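Metalloregulator ScaR (Streptococcus gordonii, PDB 3HRS) is a manganese-responsive transcriptional repressor of the DtxR/MntR family that works as a homodimer and probably binds DNA when charged with metal. Local coordinates at residues K74-E79 / G126-K131. Sequence-based numbering, arbitrary orientation.
Sequences KHRLIE and GTIPAK. With SO4 (sulfate ion), chain C.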
ATOM      1  N   LYS A  74      -1.627 -11.977  -3.359  1.00 43.75           N
ATOM      2  CA  LYS A  74      -1.739 -10.573  -2.979  1.00 44.67           C
ATOM      3  C   LYS A  74      -2.240 -10.474  -1.549  1.00 50.82           C
ATOM      4  O   LYS A  74      -1.581  -9.887  -0.672  1.00 52.96           O
ATOM      5  CB  LYS A  74      -2.680  -9.850  -3.933  1.00 53.98           C
ATOM      6  CG  LYS A  74      -2.459  -8.360  -4.015  1.00 53.68           C
ATOM      7  CD  LYS A  74      -3.714  -7.623  -4.471  1.00 56.18           C
ATOM      8  CE  LYS A  74      -3.758  -7.434  -5.994  1.00 71.53           C
ATOM      9  NZ  LYS A  74      -4.584  -8.424  -6.702  1.00 69.87           N
ATOM     10  N   HIS A  75      -3.384 -11.109  -1.313  1.00 52.39           N
ATOM     11  CA  HIS A  75      -4.058 -11.104  -0.026  1.00 51.00           C
ATOM     12  C   HIS A  75      -3.257 -11.710   1.140  1.00 57.51           C
ATOM     13  O   HIS A  75      -3.205 -11.131   2.227  1.00 48.79           O
ATOM     14  CB  HIS A  75      -5.336 -11.877  -0.169  1.00 52.86           C
ATOM     15  CG  HIS A  75      -6.046 -12.089   1.121  1.00 61.25           C
ATOM     16  ND1 HIS A  75      -6.754 -11.089   1.745  1.00 58.66           N
ATOM     17  CD2 HIS A  75      -6.169 -13.191   1.900  1.00 58.83           C
ATOM     18  CE1 HIS A  75      -7.298 -11.568   2.846  1.00 61.47           C
ATOM     19  NE2 HIS A  75      -6.956 -12.839   2.966  1.00 60.59           N
ATOM     20  N   ARG A  76      -2.647 -12.876   0.917  1.00 52.19           N
ATOM     21  CA  ARG A  76      -1.825 -13.467   1.959  1.00 48.20           C
ATOM     22  C   ARG A  76      -0.461 -12.774   2.152  1.00 53.41           C
ATOM     23  O   ARG A  76       0.026 -12.690   3.262  1.00 52.32           O
ATOM     24  CB  ARG A  76      -1.687 -14.988   1.794  1.00 38.66           C
ATOM     25  CG  ARG A  76      -2.997 -15.692   2.076  1.00 48.92           C
ATOM     26  CD  ARG A  76      -3.140 -17.086   1.447  1.00 57.58           C
ATOM     27  NE  ARG A  76      -4.483 -17.595   1.726  1.00 66.56           N
ATOM     28  CZ  ARG A  76      -4.902 -18.833   1.472  1.00 66.60           C
ATOM     29  NH1 ARG A  76      -4.086 -19.732   0.930  1.00 65.51           N
ATOM     30  NH2 ARG A  76      -6.150 -19.172   1.769  1.00 59.13           N
ATOM     31  N   LEU A  77       0.180 -12.279   1.102  1.00 53.97           N
ATOM     32  CA  LEU A  77       1.427 -11.573   1.367  1.00 51.67           C
ATOM     33  C   LEU A  77       1.174 -10.224   2.092  1.00 57.67           C
ATOM     34  O   LEU A  77       1.896  -9.872   3.007  1.00 57.86           O
ATOM     35  CB  LEU A  77       2.271 -11.405   0.115  1.00 46.54           C
ATOM     36  CG  LEU A  77       2.883 -12.654  -0.522  1.00 49.47           C
ATOM     37  CD1 LEU A  77       3.318 -12.390  -1.981  1.00 49.57           C
ATOM     38  CD2 LEU A  77       4.048 -13.077   0.263  1.00 50.48           C
ATOM     39  N   ILE A  78       0.126  -9.504   1.716  1.00 56.14           N
ATOM     40  CA  ILE A  78      -0.250  -8.304   2.452  1.00 48.86           C
ATOM     41  C   ILE A  78      -0.576  -8.694   3.898  1.00 60.13           C
ATOM     42  O   ILE A  78      -0.211  -8.007   4.849  1.00 58.76           O
ATOM     43  CB  ILE A  78      -1.466  -7.579   1.825  1.00 50.67           C
ATOM     44  CG1 ILE A  78      -1.153  -7.071   0.406  1.00 63.48           C
ATOM     45  CG2 ILE A  78      -1.850  -6.399   2.639  1.00 49.36           C
ATOM     46  CD1 ILE A  78       0.169  -6.375   0.315  1.00 66.81           C
ATOM     47  N   GLU A  79      -1.267  -9.806   4.074  1.00 69.71           N
ATOM     48  CA  GLU A  79      -1.587 -10.233   5.429  1.00 65.30           C
ATOM     49  C   GLU A  79      -0.287 -10.382   6.200  1.00 55.65           C
ATOM     50  O   GLU A  79      -0.106  -9.715   7.206  1.00 51.90           O
ATOM     51  CB  GLU A  79      -2.367 -11.536   5.434  1.00 71.97           C
ATOM     52  CG  GLU A  79      -2.603 -12.096   6.815  1.00 87.00           C
ATOM     53  CD  GLU A  79      -3.935 -11.680   7.380  1.00 99.95           C
ATOM     54  OE1 GLU A  79      -4.176 -11.955   8.584  1.00102.75           O
ATOM     55  OE2 GLU A  79      -4.738 -11.092   6.612  1.00102.96           O
ATOM     56  N   GLY A 126      -2.968 -20.435   5.853  1.00 57.44           N
ATOM     57  CA  GLY A 126      -3.211 -20.381   4.429  1.00 53.33           C
ATOM     58  C   GLY A 126      -1.884 -20.420   3.701  1.00 51.58           C
ATOM     59  O   GLY A 126      -0.923 -19.687   4.051  1.00 52.96           O
ATOM     60  N   THR A 127      -1.831 -21.259   2.677  1.00 48.91           N
ATOM     61  CA  THR A 127      -0.623 -21.408   1.876  1.00 63.45           C
ATOM     62  C   THR A 127      -0.467 -20.283   0.838  1.00 58.28           C
ATOM     63  O   THR A 127      -1.456 -19.705   0.396  1.00 53.80           O
ATOM     64  CB  THR A 127      -0.606 -22.759   1.180  1.00 63.85           C
ATOM     65  OG1 THR A 127       0.272 -22.690   0.054  1.00 56.52           O
ATOM     66  CG2 THR A 127      -1.983 -23.063   0.691  1.00 61.92           C
ATOM     67  N   ILE A 128       0.781 -19.966   0.484  1.00 54.53           N
ATOM     68  CA  ILE A 128       1.083 -18.851  -0.414  1.00 49.05           C
ATOM     69  C   ILE A 128       1.828 -19.272  -1.667  1.00 51.93           C
ATOM     70  O   ILE A 128       3.051 -19.373  -1.683  1.00 60.33           O
ATOM     71  CB  ILE A 128       1.969 -17.797   0.251  1.00 42.60           C
ATOM     72  CG1 ILE A 128       1.313 -17.193   1.479  1.00 46.92           C
ATOM     73  CG2 ILE A 128       2.200 -16.644  -0.690  1.00 35.08           C
ATOM     74  CD1 ILE A 128       2.230 -16.187   2.175  1.00 29.89           C
ATOM     75  N   PRO A 129       1.094 -19.473  -2.743  1.00 52.09           N
ATOM     76  CA  PRO A 129       1.642 -19.966  -4.008  1.00 53.40           C
ATOM     77  C   PRO A 129       2.643 -18.999  -4.654  1.00 59.75           C
ATOM     78  O   PRO A 129       2.497 -17.793  -4.533  1.00 64.75           O
ATOM     79  CB  PRO A 129       0.388 -20.085  -4.880  1.00 45.95           C
ATOM     80  CG  PRO A 129      -0.543 -19.087  -4.303  1.00 52.20           C
ATOM     81  CD  PRO A 129      -0.351 -19.250  -2.834  1.00 55.56           C
ATOM     82  N   ALA A 130       3.631 -19.535  -5.357  1.00 61.83           N
ATOM     83  CA  ALA A 130       4.590 -18.728  -6.099  1.00 65.57           C
ATOM     84  C   ALA A 130       3.919 -17.959  -7.228  1.00 64.66           C
ATOM     85  O   ALA A 130       2.877 -18.397  -7.730  1.00 66.83           O
ATOM     86  CB  ALA A 130       5.672 -19.636  -6.668  1.00 63.46           C
ATOM     87  N   LYS A 131       4.505 -16.844  -7.670  1.00 62.98           N
ATOM     88  CA  LYS A 131       3.972 -16.224  -8.903  1.00 66.87           C
ATOM     89  C   LYS A 131       3.715 -17.304  -9.967  1.00 64.00           C
ATOM     90  O   LYS A 131       4.615 -18.093 -10.274  1.00 65.51           O
ATOM     91  CB  LYS A 131       4.917 -15.178  -9.486  1.00 58.53           C
ATOM     92  CG  LYS A 131       4.251 -14.245 -10.500  1.00 70.86           C
ATOM     93  CD  LYS A 131       5.263 -13.289 -11.174  1.00 87.66           C
ATOM     94  CE  LYS A 131       4.948 -13.070 -12.675  1.00101.33           C
ATOM     95  NZ  LYS A 131       4.528 -14.339 -13.433  1.00103.52           N
TER
HETATM   96  S   SO4 C 216      -9.276 -18.468   3.558  1.00102.22           S
HETATM   97  O1  SO4 C 216      -8.578 -19.448   4.402  1.00100.60           O
HETATM   98  O2  SO4 C 216      -9.721 -19.156   2.351  1.00107.41           O
HETATM   99  O3  SO4 C 216     -10.453 -17.913   4.243  1.00 93.67           O
HETATM  100  O4  SO4 C 216      -8.349 -17.381   3.201  1.00 97.36           O
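Arg76 and Ile128, with 94 and 68 Å² covered, account for most of the surface that residues 74-79 of helix 62-84 and the loop 126-131 bury against each other; their CA atoms lie 6.6 Å apart. Arg76 leaves the helix toward the loop and stays extended from CG to NE, which carries its guanidinium past Ile128 to the backbone of Gly126 and Thr127. There Arg76 NH1 donates to the carbonyl O of Thr127 at 2.7 Å. The N-H...O angle is 158°, the donor sits on a lone pair in the carbonyl plane, and the oxygen in turn lies close to the guanidinium plane. Gly126 CA rests over the centre of one face of the Arg76 guanidinium, 3.6 Å above its plane. On the edge, Arg76 NH2 donates a hydrogen bond to O4 of a sulfate ion, probably from the crystallisation liquor, at 3.2 Å; His158 and the backbone N of Asp159 also bind this ion. Nearer the helix the contact turns apolar. With CG1 of Ile128 anti to its carbonyl carbon (chi1 -60°), that atom packs on Arg76 CB at 3.7 Å. The other branch, Ile128 CG2, meets Leu77 CG at 4.1 Å, and CD1 reaches Leu77 CD2, the two side chains crossing at a slant. Glu137 ties the two segments further, pairing with Arg76 NH1 in a salt bridge and accepting from Thr127 N. The start of the loop, residues 126-128, is thus fastened to the helix within the metal-binding and dimerisation domain, next to Cys122, which Arg76 touches, and Glu79, both zinc-binding in another structure of this protein. In this metal-free form the buried guanidinium's charge is probably offset by Glu137 and the Thr127 carbonyl, the sulfate adding to this in the crystal only.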